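PDB 2FCK: ribosomal-protein-serine acetyltransferase, putative from Vibrio cholerae O1 biovar eltor, which is of uncertain function but is probably a GNAT-type acetyltransferase acting on the N termini of proteins such as ribosomal proteins. Local coordinates for residues A[26-31]-A[102-107]; A[87-92]-A[124-129]; A[117-122]-A[151-156]; A[162-167]-A[174-179]. All coordinates share one frame; numbering follows the deposited sequence. Where two conformers were deposited one is given.

Contact 1. Residues A[26-31]-A[102-107]; sequences EELVQC and GYWIGD. With NO3 (nitrate ion), chain C.
Trp-104, on the GNAT core strand that in this family runs into the cofactor-binding loop, meets Leu-28 and Cys-31 of helix 25-33 with the outer rim of its indole. Both contacts use the benzo ring. Cys-31 SG lies 3.5 Å from Trp-104 CZ3 and almost exactly in the ring plane, 88° off the normal, an edge-on sulfur-aromatic contact. As the sulfur has a second position, this contact holds for one conformer and is less certain than the leucine's. Leu-28 brings one methyl to the neighbouring corner, with Leu-28 CD1 3.9 Å from Trp-104 CH2, and the leucine side chain runs about perpendicular to the tryptophan. Trp-104 CG sits between its own backbone N and carbonyl carbon (chi1 49°), and from there the long indole reaches across to the helix. Leu-28 and Cys-31 are three residues apart, so they lie on the same face of the helix, where small or branched apolar groups fit beside an aromatic rim. In the GNAT fold the strand corresponding to 98-105 exposes backbone groups to acetyl-CoA. Here Ile-105 N gives a nearly straight hydrogen bond (175°), 2.9 Å long, to O1 of a nitrate, probably from the crystallisation liquor, which shows that this N-H can take an anion. Another oxygen of the same nitrate comes to the edge of the Tyr-103 ring, with O2 3.4 Å from Tyr-103 CE1, while Tyr-103 OH bonds to Ser-146 O. Leu-28 also packs on Phe-57 and Ile-58 of helix 51-66, and Trp-104 on Met-86 of the adjoining strand.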
# COMPACT_ATOMS: atom_id res chain seq x y z
N GLU A 26 15.99 -7.90 -26.54
CA GLU A 26 16.43 -6.97 -27.57
C GLU A 26 15.44 -5.82 -27.76
O GLU A 26 15.86 -4.65 -27.86
CB GLU A 26 16.72 -7.73 -28.87
CG GLU A 26 16.57 -6.96 -30.18
CD GLU A 26 17.10 -7.75 -31.39
OE1 GLU A 26 16.31 -7.95 -32.36
OE2 GLU A 26 18.28 -8.19 -31.36
N GLU A 27 14.14 -6.15 -27.82
CA GLU A 27 13.06 -5.19 -27.96
C GLU A 27 12.99 -4.22 -26.77
O GLU A 27 12.70 -3.03 -26.93
CB GLU A 27 11.73 -5.93 -28.12
CG GLU A 27 11.53 -6.56 -29.50
CD GLU A 27 12.14 -7.96 -29.67
OE1 GLU A 27 13.12 -8.33 -28.97
OE2 GLU A 27 11.64 -8.70 -30.55
N LEU A 28 13.25 -4.73 -25.58
CA LEU A 28 13.24 -3.89 -24.38
C LEU A 28 14.47 -2.95 -24.38
O LEU A 28 14.37 -1.78 -24.00
CB LEU A 28 13.23 -4.77 -23.12
CG LEU A 28 13.28 -4.00 -21.79
CD1 LEU A 28 12.12 -3.01 -21.68
CD2 LEU A 28 13.28 -4.96 -20.59
N VAL A 29 15.61 -3.49 -24.77
CA VAL A 29 16.83 -2.68 -24.93
C VAL A 29 16.62 -1.53 -25.93
O VAL A 29 16.89 -0.38 -25.59
CB VAL A 29 18.05 -3.55 -25.32
CG1 VAL A 29 19.16 -2.71 -25.93
CG2 VAL A 29 18.55 -4.27 -24.10
N GLN A 30 16.08 -1.84 -27.12
CA GLN A 30 15.72 -0.82 -28.12
C GLN A 30 14.83 0.26 -27.52
O GLN A 30 15.06 1.44 -27.76
CB GLN A 30 15.03 -1.40 -29.37
CG GLN A 30 14.38 -0.31 -30.32
CD GLN A 30 13.79 -0.83 -31.64
OE1 GLN A 30 14.37 -1.70 -32.27
NE2 GLN A 30 12.65 -0.27 -32.07
N CYS A 31 13.83 -0.15 -26.73
CA CYS A 31 12.87 0.81 -26.21
C CYS A 31 13.54 1.86 -25.31
O CYS A 31 13.19 3.04 -25.36
CB CYS A 31 11.74 0.09 -25.47
SG CYS A 31 10.41 1.16 -24.92
N GLY A 102 2.14 2.06 -11.89
CA GLY A 102 3.29 2.75 -12.43
C GLY A 102 3.26 2.56 -13.93
O GLY A 102 2.49 1.75 -14.45
N TYR A 103 4.08 3.33 -14.63
CA TYR A 103 4.13 3.23 -16.08
C TYR A 103 5.32 4.03 -16.62
O TYR A 103 5.86 4.91 -15.93
CB TYR A 103 2.83 3.78 -16.77
CG TYR A 103 2.46 5.15 -16.18
CD1 TYR A 103 2.98 6.32 -16.73
CD2 TYR A 103 1.63 5.23 -15.07
CE1 TYR A 103 2.65 7.61 -16.14
CE2 TYR A 103 1.30 6.49 -14.48
CZ TYR A 103 1.82 7.64 -15.02
OH TYR A 103 1.46 8.86 -14.44
N TRP A 104 5.69 3.72 -17.86
CA TRP A 104 6.65 4.57 -18.56
C TRP A 104 6.39 4.37 -20.03
O TRP A 104 6.14 3.28 -20.48
CB TRP A 104 8.10 4.28 -18.14
CG TRP A 104 8.54 2.86 -18.13
CD1 TRP A 104 8.61 2.03 -17.08
CD2 TRP A 104 9.02 2.13 -19.27
NE1 TRP A 104 9.11 0.79 -17.48
CE2 TRP A 104 9.37 0.84 -18.82
CE3 TRP A 104 9.19 2.45 -20.62
CZ2 TRP A 104 9.88 -0.14 -19.69
CZ3 TRP A 104 9.71 1.49 -21.48
CH2 TRP A 104 10.04 0.20 -21.01
N ILE A 105 6.33 5.47 -20.78
CA ILE A 105 5.98 5.35 -22.19
C ILE A 105 6.99 6.20 -22.95
O ILE A 105 7.31 7.30 -22.51
CB ILE A 105 4.54 5.90 -22.50
CG1 ILE A 105 3.46 5.21 -21.64
CG2 ILE A 105 4.22 5.80 -23.99
CD1 ILE A 105 3.16 3.78 -22.08
N GLY A 106 7.49 5.65 -24.06
CA GLY A 106 8.46 6.35 -24.88
C GLY A 106 7.84 7.61 -25.44
O GLY A 106 6.68 7.62 -25.86
N ASP A 107 8.66 8.67 -25.41
CA ASP A 107 8.40 10.01 -25.84
C ASP A 107 7.56 10.06 -27.17
O ASP A 107 6.50 10.71 -27.23
CB ASP A 107 9.80 10.72 -25.91
CG ASP A 107 10.82 10.24 -24.75
OD1 ASP A 107 11.64 11.06 -24.24
OD2 ASP A 107 10.83 9.05 -24.32
N NO3 C . 5.72 8.32 -19.00
O1 NO3 C . 6.95 7.96 -19.53
O2 NO3 C . 5.60 8.50 -17.64
O3 NO3 C . 4.59 8.49 -19.80

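Contact 2. Residues A[87-92]-A[124-129]; sequences VAINEF and LFCFER
Phe-125 and Cys-126, consecutive residues on helix 114-129, receive the end of Ile-89 from the sheet. Phe-125 comes first: chi1 (167°) swings the ring toward the strand, and its turn about chi2 (75°) presents the rim. Ile-89 CD1 lies 4.0 Å from Phe-125 CE2, near the plane of the ring and not over a face, and the two side chains cross at about a right angle. One residue on, Cys-126 points its sulfur at the same isoleucine. Cys-126 SG is 3.9 Å from Ile-89 CD1 and 4.0 Å from Ile-89 CG1, so the thiol lies along the outer half of the longer branch. The terminal methyl is thus shared between an aromatic edge and a sulfur. Cysteine suits the place because it is compact and weakly polar, whereas the neighbouring phenylalanine supplies breadth. Further along, Phe-127 turns to Pro-181 and leaves Ile-89 to its two predecessors. The helix there includes a wider, pi-type turn over 125-129, yet Arg-129 N still bonds to Phe-125 O at 3.0 Å. The other branch of the isoleucine is occupied within its own strand: Ile-89 CG2 sits 3.7 Å above one face of Phe-92, toward the rim. Just past Ile-89, Asn-90 and Glu-91 form a classic beta bulge opposite Ser-100. The contact therefore lays helix 114-129 on strand 83-93 of the central GNAT sheet, with Tyr-71, Ala-99 and Leu-101 of the flanking strands and Leu-122 of the same helix also against Ile-89.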
# COMPACT_ATOMS: atom_id res chain seq x y z
N VAL A 87 2.97 -0.52 -18.54
CA VAL A 87 2.07 -0.08 -17.48
C VAL A 87 2.02 -1.21 -16.48
O VAL A 87 2.06 -2.40 -16.87
CB VAL A 87 0.64 0.28 -18.03
CG1 VAL A 87 0.70 1.55 -18.95
CG2 VAL A 87 -0.05 -0.95 -18.71
N ALA A 88 1.97 -0.86 -15.20
CA ALA A 88 2.03 -1.92 -14.19
C ALA A 88 1.12 -1.69 -13.03
O ALA A 88 0.97 -0.55 -12.58
CB ALA A 88 3.46 -2.06 -13.68
N ILE A 89 0.61 -2.80 -12.47
CA ILE A 89 0.14 -2.76 -11.07
C ILE A 89 1.36 -3.14 -10.24
O ILE A 89 1.86 -4.28 -10.31
CB ILE A 89 -1.00 -3.77 -10.78
CG1 ILE A 89 -2.21 -3.52 -11.70
CG2 ILE A 89 -1.48 -3.62 -9.32
CD1 ILE A 89 -3.18 -4.68 -11.80
N ASN A 90 1.87 -2.17 -9.49
CA ASN A 90 3.07 -2.41 -8.73
C ASN A 90 2.82 -3.16 -7.45
O ASN A 90 3.65 -3.97 -7.08
CB ASN A 90 3.75 -1.09 -8.36
CG ASN A 90 4.34 -0.40 -9.51
OD1 ASN A 90 4.88 -1.02 -10.42
ND2 ASN A 90 4.30 0.94 -9.48
N GLU A 91 1.74 -2.82 -6.74
CA GLU A 91 1.40 -3.41 -5.43
C GLU A 91 -0.09 -3.36 -5.17
O GLU A 91 -0.72 -2.30 -5.37
CB GLU A 91 2.11 -2.63 -4.30
CG GLU A 91 1.63 -2.95 -2.85
CD GLU A 91 2.50 -4.00 -2.15
OE1 GLU A 91 1.98 -4.87 -1.39
OE2 GLU A 91 3.74 -3.90 -2.34
N PHE A 92 -0.64 -4.47 -4.68
CA PHE A 92 -2.02 -4.49 -4.22
C PHE A 92 -2.05 -4.14 -2.73
O PHE A 92 -1.20 -4.59 -1.98
CB PHE A 92 -2.64 -5.87 -4.42
CG PHE A 92 -2.87 -6.20 -5.89
CD1 PHE A 92 -1.97 -7.00 -6.59
CD2 PHE A 92 -3.98 -5.69 -6.54
CE1 PHE A 92 -2.20 -7.31 -7.97
CE2 PHE A 92 -4.21 -6.01 -7.92
CZ PHE A 92 -3.32 -6.82 -8.59
N LEU A 124 -9.22 0.68 -16.14
CA LEU A 124 -10.52 0.02 -16.31
C LEU A 124 -10.49 -1.43 -15.86
O LEU A 124 -11.44 -1.90 -15.23
CB LEU A 124 -11.00 0.12 -17.76
CG LEU A 124 -11.33 1.55 -18.17
CD1 LEU A 124 -11.66 1.59 -19.70
CD2 LEU A 124 -12.45 2.18 -17.29
N PHE A 125 -9.40 -2.13 -16.15
CA PHE A 125 -9.24 -3.50 -15.66
C PHE A 125 -9.31 -3.53 -14.14
O PHE A 125 -10.03 -4.36 -13.54
CB PHE A 125 -7.93 -4.07 -16.21
CG PHE A 125 -7.49 -5.34 -15.55
CD1 PHE A 125 -8.12 -6.54 -15.85
CD2 PHE A 125 -6.43 -5.31 -14.66
CE1 PHE A 125 -7.69 -7.74 -15.24
CE2 PHE A 125 -6.01 -6.48 -14.03
CZ PHE A 125 -6.64 -7.68 -14.32
N CYS A 126 -8.59 -2.60 -13.50
CA CYS A 126 -8.59 -2.54 -12.02
C CYS A 126 -9.98 -2.27 -11.43
O CYS A 126 -10.38 -2.92 -10.45
CB CYS A 126 -7.62 -1.49 -11.54
SG CYS A 126 -5.90 -1.92 -11.76
N PHE A 127 -10.74 -1.35 -12.06
CA PHE A 127 -12.05 -0.93 -11.49
C PHE A 127 -13.18 -1.91 -11.87
O PHE A 127 -14.01 -2.30 -11.03
CB PHE A 127 -12.44 0.51 -11.93
CG PHE A 127 -11.63 1.61 -11.29
CD1 PHE A 127 -11.09 1.48 -9.99
CD2 PHE A 127 -11.52 2.85 -11.92
CE1 PHE A 127 -10.41 2.53 -9.42
CE2 PHE A 127 -10.84 3.90 -11.32
CZ PHE A 127 -10.29 3.74 -10.07
N GLU A 128 -13.22 -2.27 -13.15
CA GLU A 128 -14.29 -3.14 -13.67
C GLU A 128 -14.10 -4.58 -13.26
O GLU A 128 -15.02 -5.19 -12.73
CB GLU A 128 -14.39 -3.04 -15.20
CG GLU A 128 -14.67 -1.64 -15.68
CD GLU A 128 -15.99 -1.09 -15.16
OE1 GLU A 128 -16.98 -1.85 -15.10
OE2 GLU A 128 -16.02 0.10 -14.82
N ARG A 129 -12.92 -5.12 -13.52
CA ARG A 129 -12.64 -6.53 -13.36
C ARG A 129 -12.21 -6.85 -11.94
O ARG A 129 -12.77 -7.77 -11.30
CB ARG A 129 -11.56 -6.96 -14.34
CG ARG A 129 -11.13 -8.39 -14.20
CD ARG A 129 -10.85 -9.08 -15.53
NE ARG A 129 -10.32 -10.43 -15.29
CZ ARG A 129 -10.10 -11.34 -16.24
NH1 ARG A 129 -10.37 -11.06 -17.51
NH2 ARG A 129 -9.60 -12.52 -15.90

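Contact 3. Residues A[117-122]-A[151-156]; sequences EALTAL and LRCGAN. With NO3 (nitrate ion), chain D.
Leu-119 packs lengthwise against the sulfur of Cys-153, and its side chain can be followed outward from the helix. Leu-119 CB is 4.0 Å from Cys-153 SG, and CG is about as near. With CG on the far side from the backbone N (chi1 -177°), the branch carries Leu-119 CD2 to 3.8 Å from Cys-153 SG, and the same methyl packs on Tyr-103 of strand 98-105. The thiol thus lies alongside an aliphatic chain, and a small, polarisable group suits the close approach of the two backbones. The sulfur's second neighbour is Thr-120, whose OG1 stands 3.9 Å from Cys-153 SG, a packing distance. That hydroxyl donates to Lys-116 O within its own helix and accepts from a water at 2.9 Å. The water also donates to Cys-153 O at 2.7 Å, so it spans the two segments. Helix 144-152 finishes in a Schellman motif: Ala-155 N bonds to Ala-150 O and Gly-154 N to Leu-151 O. Gly-154 takes the positive phi (93°) of the C-prime position, which glycine adopts readily. Arg-152 gives NE to O2 of a nitrate at 2.6 Å (143°), with weaker bonds from NH1. The anion, probably from the crystallisation liquor, also accepts from Lys-116 N; its place is consistent with the acetyl-CoA pyrophosphate site of GNAT enzymes, though no cofactor is present here. Helix 114-129 and the residue just past helix 144-152 are joined by an apolar sulfur contact and a water bridge, while the Arg-152 guanidinium and the Lys-116 backbone N-H would probably favour an anion.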
# COMPACT_ATOMS: atom_id res chain seq x y z
N GLU A 117 -4.08 5.46 -23.85
CA GLU A 117 -4.80 4.25 -24.21
C GLU A 117 -4.37 3.07 -23.31
O GLU A 117 -5.20 2.34 -22.78
CB GLU A 117 -4.57 3.91 -25.70
CG GLU A 117 -5.35 2.70 -26.21
CD GLU A 117 -5.20 2.55 -27.72
OE1 GLU A 117 -4.99 3.57 -28.41
OE2 GLU A 117 -5.27 1.43 -28.23
N ALA A 118 -3.06 2.88 -23.12
CA ALA A 118 -2.56 1.78 -22.29
C ALA A 118 -2.94 1.96 -20.80
O ALA A 118 -3.39 1.03 -20.12
CB ALA A 118 -1.04 1.69 -22.45
N LEU A 119 -2.71 3.17 -20.27
CA LEU A 119 -2.96 3.36 -18.85
C LEU A 119 -4.45 3.31 -18.54
O LEU A 119 -4.88 2.74 -17.53
CB LEU A 119 -2.28 4.67 -18.34
CG LEU A 119 -2.38 4.96 -16.86
CD1 LEU A 119 -1.71 3.85 -16.09
CD2 LEU A 119 -1.66 6.31 -16.56
N THR A 120 -5.27 3.86 -19.45
CA THR A 120 -6.72 3.78 -19.24
C THR A 120 -7.19 2.31 -19.26
O THR A 120 -8.04 1.92 -18.44
CB THR A 120 -7.48 4.60 -20.32
OG1 THR A 120 -7.16 6.00 -20.13
CG2 THR A 120 -9.00 4.40 -20.22
N ALA A 121 -6.61 1.50 -20.15
CA ALA A 121 -6.96 0.05 -20.21
C ALA A 121 -6.69 -0.59 -18.84
O ALA A 121 -7.54 -1.34 -18.29
CB ALA A 121 -6.14 -0.63 -21.31
N LEU A 122 -5.54 -0.22 -18.26
CA LEU A 122 -5.17 -0.84 -16.99
C LEU A 122 -6.09 -0.36 -15.87
O LEU A 122 -6.53 -1.13 -15.01
CB LEU A 122 -3.69 -0.54 -16.68
CG LEU A 122 -3.19 -1.20 -15.38
CD1 LEU A 122 -3.31 -2.74 -15.47
CD2 LEU A 122 -1.74 -0.77 -15.04
N LEU A 151 -2.70 13.03 -15.15
CA LEU A 151 -3.82 13.95 -15.25
C LEU A 151 -4.69 13.70 -16.49
O LEU A 151 -5.91 13.78 -16.41
CB LEU A 151 -3.31 15.39 -15.24
CG LEU A 151 -2.61 15.75 -13.94
CD1 LEU A 151 -1.96 17.16 -14.06
CD2 LEU A 151 -3.60 15.73 -12.73
N ARG A 152 -4.04 13.37 -17.60
CA ARG A 152 -4.74 13.10 -18.86
C ARG A 152 -5.69 11.90 -18.69
O ARG A 152 -6.75 11.85 -19.36
CB ARG A 152 -3.71 12.87 -19.96
CG ARG A 152 -4.15 13.11 -21.37
CD ARG A 152 -3.03 13.86 -22.19
NE ARG A 152 -1.78 13.11 -22.19
CZ ARG A 152 -0.58 13.58 -21.83
NH1 ARG A 152 0.46 12.77 -21.87
NH2 ARG A 152 -0.39 14.86 -21.48
N CYS A 153 -5.31 10.94 -17.85
CA CYS A 153 -6.16 9.75 -17.57
C CYS A 153 -7.19 9.97 -16.45
O CYS A 153 -7.90 9.04 -16.09
CB CYS A 153 -5.31 8.51 -17.28
SG CYS A 153 -4.27 8.07 -18.65
N GLY A 154 -7.29 11.21 -15.97
CA GLY A 154 -8.35 11.60 -15.02
C GLY A 154 -7.93 11.50 -13.56
O GLY A 154 -8.78 11.51 -12.65
N ALA A 155 -6.63 11.41 -13.33
CA ALA A 155 -6.17 11.30 -11.94
C ALA A 155 -6.24 12.64 -11.27
O ALA A 155 -6.26 13.68 -11.94
CB ALA A 155 -4.74 10.69 -11.83
N ASN A 156 -6.34 12.60 -9.94
CA ASN A 156 -6.36 13.83 -9.17
C ASN A 156 -5.09 13.93 -8.34
O ASN A 156 -4.74 13.01 -7.63
CB ASN A 156 -7.58 13.86 -8.26
CG ASN A 156 -8.88 13.96 -9.06
OD1 ASN A 156 -9.01 14.80 -9.97
ND2 ASN A 156 -9.83 13.10 -8.75
N NO3 D . -0.41 9.97 -23.93
O1 NO3 D . 0.89 9.79 -23.51
O2 NO3 D . -1.19 11.05 -23.61
O3 NO3 D . -1.01 9.02 -24.69
O HOH W 1 -8.49 7.02 -17.78

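Contact 4. Residues A[162-167]-A[174-179]; sequences PNRFLY and GIVFSL. With NO3 (nitrate ion), chain G.
Arg-164 and Phe-165 form a classic beta bulge opposite Lys-172, and from this bend in the antiparallel C-terminal strands they pack on Val-176 and Gly-174. The van der Waals packing comes in two pieces. Phe-165 sets the edge of its ring against the glycine, with Phe-165 CE1 3.8 Å from Gly-174 CA and the CA close to the ring plane. The phenyl lies on the side where a side chain of residue 174 would stand, so a residue without one is well suited there. Arg-164 touches with its stem: Arg-164 CB is 3.9 Å from Gly-174 N, and CG comes near Val-176 CG2. A bend at chi2 (70°) then leaves the same methyl beside the start of the guanidinium, with Arg-164 NE 3.8 Å from Val-176 CG2. The arginine and valine side chains cross at about a right angle, and the methyl approaches the guanidinium obliquely. Charge interactions hold the far end of this buried arginine. Arg-164 NH2 makes a salt bridge to Glu-136 OE1 of strand 134-139, the neighbour of strand 170-179, and the guanidinium makes a cation-pi contact with Phe-96 of the second subunit, so a side chain packed in one chain also takes part in the dimer interface. Backbone hydrogen bonding links each segment to other partners, Phe-165 with Lys-172 and Gly-174 with Ala-161. At the corner of the chain Pro-162 O accepts from Arg-134 of the second subunit. Asn-163 N donates to a nitrate, at 2.8 Å and 137° to its O1 and more weakly to O3 at 3.2 Å.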
# COMPACT_ATOMS: atom_id res chain seq x y z
N PRO A 162 6.96 12.77 1.32
CA PRO A 162 8.36 12.35 1.52
C PRO A 162 8.51 10.82 1.61
O PRO A 162 7.58 10.11 2.04
CB PRO A 162 8.77 13.02 2.83
CG PRO A 162 7.51 13.32 3.54
CD PRO A 162 6.47 13.60 2.44
N ASN A 163 9.67 10.34 1.14
CA ASN A 163 10.00 8.91 1.15
C ASN A 163 8.93 8.01 0.55
O ASN A 163 8.70 6.86 0.95
CB ASN A 163 10.32 8.46 2.61
CG ASN A 163 11.61 9.03 3.17
OD1 ASN A 163 12.08 8.55 4.26
ND2 ASN A 163 12.17 10.06 2.55
N ARG A 164 8.23 8.51 -0.48
CA ARG A 164 7.11 7.77 -1.00
C ARG A 164 7.44 6.61 -1.99
O ARG A 164 6.64 5.70 -2.20
CB ARG A 164 6.08 8.77 -1.59
CG ARG A 164 4.81 8.15 -2.08
CD ARG A 164 3.99 7.65 -0.87
NE ARG A 164 2.81 6.99 -1.37
CZ ARG A 164 2.78 5.83 -1.99
NH1 ARG A 164 3.91 5.15 -2.21
NH2 ARG A 164 1.64 5.33 -2.41
N PHE A 165 8.61 6.63 -2.63
CA PHE A 165 8.95 5.51 -3.52
C PHE A 165 10.45 5.24 -3.48
O PHE A 165 11.20 6.06 -2.99
CB PHE A 165 8.44 5.72 -4.98
CG PHE A 165 9.19 6.82 -5.74
CD1 PHE A 165 8.88 8.17 -5.55
CD2 PHE A 165 10.20 6.48 -6.66
CE1 PHE A 165 9.56 9.20 -6.27
CE2 PHE A 165 10.89 7.49 -7.37
CZ PHE A 165 10.57 8.85 -7.16
N LEU A 166 10.87 4.08 -3.98
CA LEU A 166 12.31 3.77 -4.04
C LEU A 166 12.87 3.97 -5.46
O LEU A 166 12.26 3.52 -6.43
CB LEU A 166 12.56 2.33 -3.59
CG LEU A 166 12.03 1.96 -2.20
CD1 LEU A 166 12.06 0.43 -1.99
CD2 LEU A 166 12.86 2.71 -1.15
N TYR A 167 14.03 4.63 -5.54
CA TYR A 167 14.87 4.60 -6.75
C TYR A 167 16.29 4.18 -6.40
O TYR A 167 16.98 4.88 -5.64
CB TYR A 167 14.89 5.93 -7.49
CG TYR A 167 15.69 5.89 -8.78
CD1 TYR A 167 17.07 6.14 -8.78
CD2 TYR A 167 15.07 5.59 -10.00
CE1 TYR A 167 17.81 6.10 -9.96
CE2 TYR A 167 15.80 5.54 -11.18
CZ TYR A 167 17.17 5.80 -11.15
OH TYR A 167 17.90 5.75 -12.32
N GLY A 174 7.69 11.71 -3.55
CA GLY A 174 6.89 11.52 -4.79
C GLY A 174 5.53 12.18 -4.70
O GLY A 174 4.98 12.40 -3.62
N ILE A 175 5.01 12.57 -5.87
CA ILE A 175 3.69 13.14 -5.93
C ILE A 175 2.68 12.01 -6.09
O ILE A 175 2.77 11.17 -7.00
CB ILE A 175 3.52 14.05 -7.17
CG1 ILE A 175 4.62 15.12 -7.23
CG2 ILE A 175 2.08 14.59 -7.16
CD1 ILE A 175 4.73 15.86 -8.62
N VAL A 176 1.70 11.99 -5.20
CA VAL A 176 0.65 10.99 -5.22
C VAL A 176 -0.56 11.52 -5.99
O VAL A 176 -1.06 12.60 -5.66
CB VAL A 176 0.22 10.68 -3.75
CG1 VAL A 176 -0.98 9.75 -3.71
CG2 VAL A 176 1.45 10.16 -2.99
N PHE A 177 -0.98 10.76 -7.01
CA PHE A 177 -2.24 11.02 -7.69
C PHE A 177 -3.19 9.86 -7.37
O PHE A 177 -2.73 8.70 -7.24
CB PHE A 177 -2.02 11.04 -9.22
CG PHE A 177 -1.14 12.16 -9.69
CD1 PHE A 177 -1.68 13.32 -10.22
CD2 PHE A 177 0.26 12.02 -9.59
CE1 PHE A 177 -0.84 14.34 -10.66
CE2 PHE A 177 1.12 13.01 -10.03
CZ PHE A 177 0.55 14.22 -10.56
N SER A 178 -4.49 10.13 -7.36
CA SER A 178 -5.47 9.09 -7.15
C SER A 178 -6.50 9.01 -8.28
O SER A 178 -6.77 9.98 -8.97
CB SER A 178 -6.23 9.31 -5.82
OG SER A 178 -7.11 10.41 -5.97
N LEU A 179 -7.06 7.81 -8.41
CA LEU A 179 -8.22 7.59 -9.26
C LEU A 179 -9.24 6.82 -8.42
O LEU A 179 -8.86 5.87 -7.71
CB LEU A 179 -7.83 6.70 -10.46
CG LEU A 179 -6.81 7.31 -11.42
CD1 LEU A 179 -5.74 6.31 -11.78
CD2 LEU A 179 -7.54 7.77 -12.61
N NO3 G . 12.44 12.25 0.48
O1 NO3 G . 12.23 10.92 0.12
O2 NO3 G . 13.74 12.79 0.39
O3 NO3 G . 11.38 13.03 0.93

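In the fold
From the N terminus, contact 1 closes the longest loop, bringing helix 25-33 to strand 98-105. Before it closes, strand 83-93 has opened contact 2, which ends on helix 114-129, so the two cross. Contact 3 opens on that helix before contact 2 closes, crossing it in turn, and reaches the end of helix 144-152. Contact 4 follows in series and closes a short loop within the C-terminal hairpin. Contacts 1 and 2 adjoin in the sheet through Gly-102 O and Ala-88 N. Tyr-103 meets Leu-119 between contacts 1 and 3, and Asn-156 N pairs with Ser-178 O between contacts 3 and 4. Contacts 2 and 4 both reach the second subunit.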